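Local coordinates for protein SOSEKI 4 (Arabidopsis thaliana, PDB 6RSN) that polymerises with itself and other SOSEKI proteins through its DIX-like domain, helping to translate cell polarity cues into oriented cell division, at residues V6-Y11 / I24-S29; W57-T62 / D76-V81. The protein carries 1 engineered substitution. One frame throughout, in Å; residues are numbered along the deposited sequence. Where two conformers were deposited one is given.

Contact 1 of 2, residues V6-Y11 / I24-S29; sequences VPVVYY and IEVPLS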
loop_
_atom_site.group_PDB
_atom_site.type_symbol
_atom_site.label_atom_id
_atom_site.label_comp_id
_atom_site.label_asym_id
_atom_site.label_seq_id
_atom_site.Cartn_x
_atom_site.Cartn_y
_atom_site.Cartn_z
ATOM N N VAL A 6 -0.123 -7.890 -9.590
ATOM C CA VAL A 6 0.499 -8.352 -8.369
ATOM C C VAL A 6 -0.490 -8.269 -7.216
ATOM O O VAL A 6 -1.348 -7.371 -7.161
ATOM C CB VAL A 6 1.828 -7.649 -8.042
ATOM C CG1 VAL A 6 2.863 -7.826 -9.146
ATOM C CG2 VAL A 6 1.668 -6.194 -7.682
ATOM N N PRO A 7 -0.346 -9.211 -6.268
ATOM C CA PRO A 7 -1.179 -9.216 -5.065
ATOM C C PRO A 7 -0.721 -8.158 -4.065
ATOM O O PRO A 7 0.457 -8.053 -3.779
ATOM C CB PRO A 7 -0.933 -10.636 -4.517
ATOM C CG PRO A 7 0.496 -11.041 -5.022
ATOM C CD PRO A 7 0.638 -10.328 -6.350
ATOM N N VAL A 8 -1.657 -7.369 -3.525
ATOM C CA VAL A 8 -1.305 -6.378 -2.502
ATOM C C VAL A 8 -2.218 -6.554 -1.307
ATOM O O VAL A 8 -3.442 -6.590 -1.476
ATOM C CB VAL A 8 -1.380 -4.952 -3.073
ATOM C CG1 VAL A 8 -1.071 -3.905 -2.001
ATOM C CG2 VAL A 8 -0.424 -4.782 -4.267
ATOM N N VAL A 9 -1.655 -6.611 -0.090
ATOM C CA VAL A 9 -2.459 -6.597 1.130
ATOM C C VAL A 9 -2.279 -5.213 1.751
ATOM O O VAL A 9 -1.157 -4.730 1.802
ATOM C CB VAL A 9 -2.057 -7.709 2.129
ATOM C CG1 VAL A 9 -2.665 -7.518 3.526
ATOM C CG2 VAL A 9 -2.446 -9.107 1.615
ATOM N N TYR A 10 -3.387 -4.591 2.190
ATOM C CA TYR A 10 -3.216 -3.313 2.898
ATOM C C TYR A 10 -4.050 -3.274 4.177
ATOM O O TYR A 10 -5.183 -3.795 4.263
ATOM C CB TYR A 10 -3.491 -2.090 1.991
ATOM C CG TYR A 10 -4.919 -1.912 1.510
ATOM C CD1 TYR A 10 -5.359 -2.509 0.341
ATOM C CD2 TYR A 10 -5.841 -1.187 2.253
ATOM C CE1 TYR A 10 -6.670 -2.351 -0.108
ATOM C CE2 TYR A 10 -7.154 -1.006 1.819
ATOM C CZ TYR A 10 -7.581 -1.631 0.659
ATOM O OH TYR A 10 -8.881 -1.459 0.244
ATOM N N TYR A 11 -3.509 -2.590 5.205
ATOM C CA TYR A 11 -4.170 -2.367 6.483
ATOM C C TYR A 11 -4.553 -0.892 6.570
ATOM O O TYR A 11 -3.775 -0.029 6.151
ATOM C CB TYR A 11 -3.175 -2.590 7.628
ATOM C CG TYR A 11 -2.804 -4.038 7.809
ATOM C CD1 TYR A 11 -1.802 -4.594 7.025
ATOM C CD2 TYR A 11 -3.454 -4.823 8.750
ATOM C CE1 TYR A 11 -1.444 -5.917 7.225
ATOM C CE2 TYR A 11 -3.118 -6.169 8.937
ATOM C CZ TYR A 11 -2.105 -6.693 8.159
ATOM O OH TYR A 11 -1.706 -8.008 8.256
ATOM N N ILE A 24 -6.110 -6.950 -2.577
ATOM C CA ILE A 24 -6.498 -6.575 -3.934
ATOM C C ILE A 24 -5.439 -7.071 -4.912
ATOM O O ILE A 24 -4.302 -7.277 -4.510
ATOM C CB ILE A 24 -6.668 -5.051 -4.070
ATOM C CG1 ILE A 24 -5.420 -4.269 -3.628
ATOM C CG2 ILE A 24 -7.889 -4.570 -3.270
ATOM C CD1 ILE A 24 -5.446 -2.746 -3.963
ATOM N N GLU A 25 -5.821 -7.151 -6.197
ATOM C CA GLU A 25 -4.841 -7.391 -7.246
ATOM C C GLU A 25 -4.572 -6.093 -7.987
ATOM O O GLU A 25 -5.521 -5.369 -8.301
ATOM C CB GLU A 25 -5.390 -8.492 -8.157
ATOM C CG GLU A 25 -5.441 -9.814 -7.413
ATOM C CD GLU A 25 -5.776 -10.960 -8.317
ATOM O OE1 GLU A 25 -6.599 -10.742 -9.223
ATOM O OE2 GLU A 25 -5.174 -12.040 -8.130
ATOM N N VAL A 26 -3.288 -5.749 -8.172
ATOM C CA VAL A 26 -2.924 -4.472 -8.767
ATOM C C VAL A 26 -2.271 -4.657 -10.139
ATOM O O VAL A 26 -1.207 -5.264 -10.229
ATOM C CB VAL A 26 -2.030 -3.664 -7.820
ATOM C CG1 VAL A 26 -1.546 -2.386 -8.502
ATOM C CG2 VAL A 26 -2.826 -3.344 -6.550
ATOM N N PRO A 27 -2.837 -4.081 -11.226
ATOM C CA PRO A 27 -2.139 -4.075 -12.521
ATOM C C PRO A 27 -0.860 -3.234 -12.478
ATOM O O PRO A 27 -0.879 -2.092 -12.002
ATOM C CB PRO A 27 -3.177 -3.540 -13.532
ATOM C CG PRO A 27 -4.516 -3.717 -12.813
ATOM C CD PRO A 27 -4.212 -3.543 -11.328
ATOM N N LEU A 28 0.237 -3.827 -12.960
ATOM C CA LEU A 28 1.563 -3.223 -13.066
ATOM C C LEU A 28 1.672 -2.353 -14.316
ATOM O O LEU A 28 1.156 -2.689 -15.384
ATOM C CB LEU A 28 2.603 -4.337 -13.164
ATOM C CG LEU A 28 3.135 -4.846 -11.832
ATOM C CD1 LEU A 28 4.498 -5.493 -11.998
ATOM C CD2 LEU A 28 3.195 -3.715 -10.825
ATOM N N SER A 29 2.363 -1.224 -14.162
ATOM C CA SER A 29 2.667 -0.320 -15.254
ATOM C C SER A 29 4.029 -0.689 -15.850
ATOM O O SER A 29 4.188 -0.665 -17.074
ATOM C CB SER A 29 2.601 1.127 -14.792
ATOM O OG SER A 29 3.331 1.324 -13.579
#

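Contact 2 of 2, residues W57-T62 / D76-V81; sequences WSSKRT and DFIFPV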
loop_
_atom_site.group_PDB
_atom_site.type_symbol
_atom_site.label_atom_id
_atom_site.label_comp_id
_atom_site.label_asym_id
_atom_site.label_seq_id
_atom_site.Cartn_x
_atom_site.Cartn_y
_atom_site.Cartn_z
ATOM N N TRP A 57 0.394 6.679 2.938
ATOM C CA TRP A 57 0.686 5.260 2.661
ATOM C C TRP A 57 2.133 4.887 2.987
ATOM O O TRP A 57 3.035 5.702 2.815
ATOM C CB TRP A 57 0.372 4.886 1.180
ATOM C CG TRP A 57 -1.098 5.038 0.931
ATOM C CD1 TRP A 57 -1.794 6.151 0.525
ATOM C CD2 TRP A 57 -2.087 4.009 1.131
ATOM N NE1 TRP A 57 -3.140 5.852 0.435
ATOM C CE2 TRP A 57 -3.349 4.560 0.800
ATOM C CE3 TRP A 57 -2.010 2.666 1.547
ATOM C CZ2 TRP A 57 -4.542 3.829 0.908
ATOM C CZ3 TRP A 57 -3.168 1.924 1.597
ATOM C CH2 TRP A 57 -4.424 2.493 1.279
ATOM N N SER A 58 2.292 3.670 3.502
ATOM C CA SER A 58 3.607 3.159 3.871
ATOM C C SER A 58 3.684 1.728 3.332
ATOM O O SER A 58 2.660 1.105 2.999
ATOM C CB SER A 58 3.793 3.185 5.375
ATOM O OG SER A 58 3.819 4.530 5.909
ATOM N N SER A 59 4.907 1.208 3.199
ATOM C CA SER A 59 5.038 -0.207 2.891
ATOM C C SER A 59 5.889 -0.855 3.974
ATOM O O SER A 59 6.781 -0.241 4.564
ATOM C CB SER A 59 5.622 -0.434 1.499
ATOM O OG SER A 59 6.960 0.068 1.467
ATOM N N LYS A 60 5.548 -2.106 4.276
ATOM C CA LYS A 60 6.320 -2.829 5.283
ATOM C C LYS A 60 7.699 -3.193 4.717
ATOM O O LYS A 60 7.879 -3.713 3.605
ATOM C CB LYS A 60 5.505 -4.078 5.631
ATOM C CG LYS A 60 5.961 -4.829 6.871
ATOM C CD LYS A 60 5.149 -6.120 6.968
ATOM C CE LYS A 60 5.390 -6.812 8.282
ATOM N NZ LYS A 60 4.869 -8.205 8.287
ATOM N N ARG A 61 8.733 -2.974 5.536
ATOM C CA ARG A 61 10.094 -3.212 5.084
ATOM C C ARG A 61 10.935 -3.771 6.244
ATOM O O ARG A 61 10.728 -3.392 7.375
ATOM C CB ARG A 61 10.610 -1.842 4.624
ATOM C CG ARG A 61 12.113 -1.788 4.427
ATOM C CD ARG A 61 12.293 -2.081 2.940
ATOM N NE ARG A 61 11.675 -0.979 2.182
ATOM C CZ ARG A 61 12.349 0.095 1.754
ATOM N NH1 ARG A 61 13.645 0.194 1.993
ATOM N NH2 ARG A 61 11.743 1.025 1.039
ATOM N N THR A 62 11.926 -4.645 5.996
ATOM C CA THR A 62 12.749 -5.169 7.101
ATOM C C THR A 62 13.546 -4.052 7.783
ATOM O O THR A 62 14.006 -3.110 7.119
ATOM C CB THR A 62 13.627 -6.364 6.692
ATOM O OG1 THR A 62 14.676 -5.806 5.909
ATOM C CG2 THR A 62 12.892 -7.397 5.892
ATOM N N ASP A 76 6.849 6.979 -5.697
ATOM C CA ASP A 76 7.823 6.055 -5.141
ATOM C C ASP A 76 7.592 4.603 -5.572
ATOM O O ASP A 76 6.461 4.119 -5.727
ATOM C CB ASP A 76 7.908 6.090 -3.614
ATOM C CG ASP A 76 8.483 7.367 -3.032
ATOM O OD1 ASP A 76 9.106 8.157 -3.816
ATOM O OD2 ASP A 76 8.372 7.547 -1.793
ATOM N N PHE A 77 8.714 3.895 -5.722
ATOM C CA PHE A 77 8.763 2.465 -5.985
ATOM C C PHE A 77 8.527 1.760 -4.663
ATOM O O PHE A 77 8.942 2.235 -3.586
ATOM C CB PHE A 77 10.194 2.141 -6.454
ATOM C CG PHE A 77 10.499 0.725 -6.887
ATOM C CD1 PHE A 77 10.323 0.332 -8.203
ATOM C CD2 PHE A 77 10.947 -0.224 -5.975
ATOM C CE1 PHE A 77 10.630 -0.956 -8.640
ATOM C CE2 PHE A 77 11.275 -1.504 -6.424
ATOM C CZ PHE A 77 11.098 -1.878 -7.734
ATOM N N ILE A 78 7.814 0.631 -4.746
ATOM C CA ILE A 78 7.502 -0.127 -3.556
ATOM C C ILE A 78 8.299 -1.424 -3.557
ATOM O O ILE A 78 8.222 -2.199 -4.498
ATOM C CB ILE A 78 5.997 -0.453 -3.482
ATOM C CG1 ILE A 78 5.155 0.832 -3.416
ATOM C CG2 ILE A 78 5.759 -1.311 -2.252
ATOM C CD1 ILE A 78 3.629 0.585 -3.406
ATOM N N PHE A 79 9.092 -1.649 -2.503
ATOM C CA PHE A 79 9.782 -2.922 -2.384
ATOM C C PHE A 79 8.909 -3.972 -1.684
ATOM O O PHE A 79 8.229 -3.672 -0.695
ATOM C CB PHE A 79 11.076 -2.690 -1.614
ATOM C CG PHE A 79 12.015 -1.730 -2.291
ATOM C CD1 PHE A 79 12.824 -2.159 -3.334
ATOM C CD2 PHE A 79 12.043 -0.401 -1.951
ATOM C CE1 PHE A 79 13.699 -1.266 -3.925
ATOM C CE2 PHE A 79 12.906 0.503 -2.546
ATOM C CZ PHE A 79 13.780 0.053 -3.528
ATOM N N PRO A 80 8.982 -5.255 -2.110
ATOM C CA PRO A 80 8.255 -6.346 -1.450
ATOM C C PRO A 80 8.899 -6.773 -0.131
ATOM O O PRO A 80 10.075 -6.492 0.124
ATOM C CB PRO A 80 8.418 -7.503 -2.448
ATOM C CG PRO A 80 9.781 -7.240 -3.047
ATOM C CD PRO A 80 9.808 -5.734 -3.227
ATOM N N VAL A 81 8.105 -7.478 0.686
ATOM C CA VAL A 81 8.574 -8.089 1.921
ATOM C C VAL A 81 8.322 -9.597 1.827
ATOM O O VAL A 81 7.233 -10.023 1.425
ATOM C CB VAL A 81 7.908 -7.435 3.154
ATOM C CG1 VAL A 81 6.513 -7.981 3.461
ATOM C CG2 VAL A 81 8.799 -7.457 4.385
HETATM O O HOH W 1 9.074 0.507 -0.152
HETATM O O HOH W 2 5.820 -4.445 1.318
HETATM O O HOH W 3 8.682 -2.096 1.487
#

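Contact 1 of 2, residues V6-Y11 / I24-S29
Val8 and Ile24 pair across an antiparallel hairpin, and Val6 and Val26 do the same one repeat further along. Their strand axes, taken over the short segments, run 131° apart, so the ribbon is strongly twisted. Four backbone bonds hold the register. In the first ring Val8 N gives to Ile24 O at 2.8 Å and Ile24 N returns to Val8 O at 2.9 Å. In the second, Val26 N reaches Val6 O at 2.7 Å, while Val6 N meets Val26 O at 2.9 Å. Pro7, which has no amide proton, and Glu25 form the non-hydrogen-bonded pair between the rings, with side chains on the opposite face from Val6, Val8, Ile24 and Val26.

Ile24 bridges the pairing and the core. From CB, its CG1 lies between the backbone N and the carbonyl carbon (chi1 55°), 3.7 Å from Val8 O. CD1 continues anti to CA (chi2 170°), ending near Tyr10 CE1. The other branch, CG2, approaches CE1 at 4.1 Å near the ring plane, while CD1 comes to the same carbon from out of that plane. Leu43 and Leu46 of helix 36-47 also touch Ile24. Further along, methyl meets methyl at 3.6 Å between Val8 CG2 and Val26 CG2. Val6 CG1 packs 4.0 Å from Leu28 CG beyond the end of the strand, the two side chains crossing at about a right angle.

Tyr10 OH is hydrogen-bonded to Arg47 and Glu25 O to Arg42, both on the helix. The chemistry is therefore divided: backbone bonds fix the strand pairing, aliphatic branches pack the face where Ile24 and Val26 touch helix 36-47, and arginines bind polar atoms beside it.

Contact 2 of 2, residues W57-T62 / D76-V81
Ser59 and Ile78 approach with their CA atoms 6.9 Å apart, and Arg61 and Val81 with theirs at 6.0 Å; the end-to-end directions of 59-62 and 78-81 differ by 44°. That separation is too wide for regular strand pairing, and the backbones are joined through water instead. In this ubiquitin-like fold, segment 57-62 lies on a strand of the main sheet, whereas 76-81 belongs to the connection leading into strand 86-92.

Water 3 bridges the two carbonyl oxygens, donating to Lys60 O at 2.8 Å and to Phe79 O at 2.7 Å. It also accepts from Arg61 NE, lying at the edge of the guanidinium and in its plane. The flat group also lies beside Phe79, whose CD2 sits over one guanidinium face, displaced toward the rim and 3.3 Å from Arg61 NH2. The two planes are 71° apart, so the groups are steeply inclined and not stacked. A bend at chi2 (94°) turns Arg61 CD out of the extended path. The same arginine makes a cation-pi contact with Tyr70, while the centre of the Phe79 ring is covered on one face by Phe77 CD2.

Apolar contacts flank the waters. Ser59 CB rests against Ile78 CG2, and the aliphatic CD of Lys60 comes near Val81 CG1, although Val81 is poorly ordered. Water 1 ties the centre together: it is hydrogen-bonded to Ser59 OG at 2.7 Å, and it accepts from Arg61 NH2 at 3.0 Å and from Phe79 N at 3.2 Å.

In the fold
Both contacts reach the same mixed sheet, through strands 5-13 and 22-27 in contact 1 and strand 55-63 in contact 2; their centres lie about 12 Å apart, and strand 86-92 runs between strands 5-13 and 55-63. They meet directly where Tyr10 CB packs 4.0 Å from Trp57 CZ3, and both residues touch Leu43 of helix 36-47. A bound sulfate, probably from the crystallisation liquor, lies about 5 Å from the Tyr10 side chain. Contact 1 includes an outermost strand, 22-27, and contact 2 a neighbour of the other, 66-71. These edges are consistent with head-to-tail strand pairing, as in related DIX domains, although the assembly here holds a single chain.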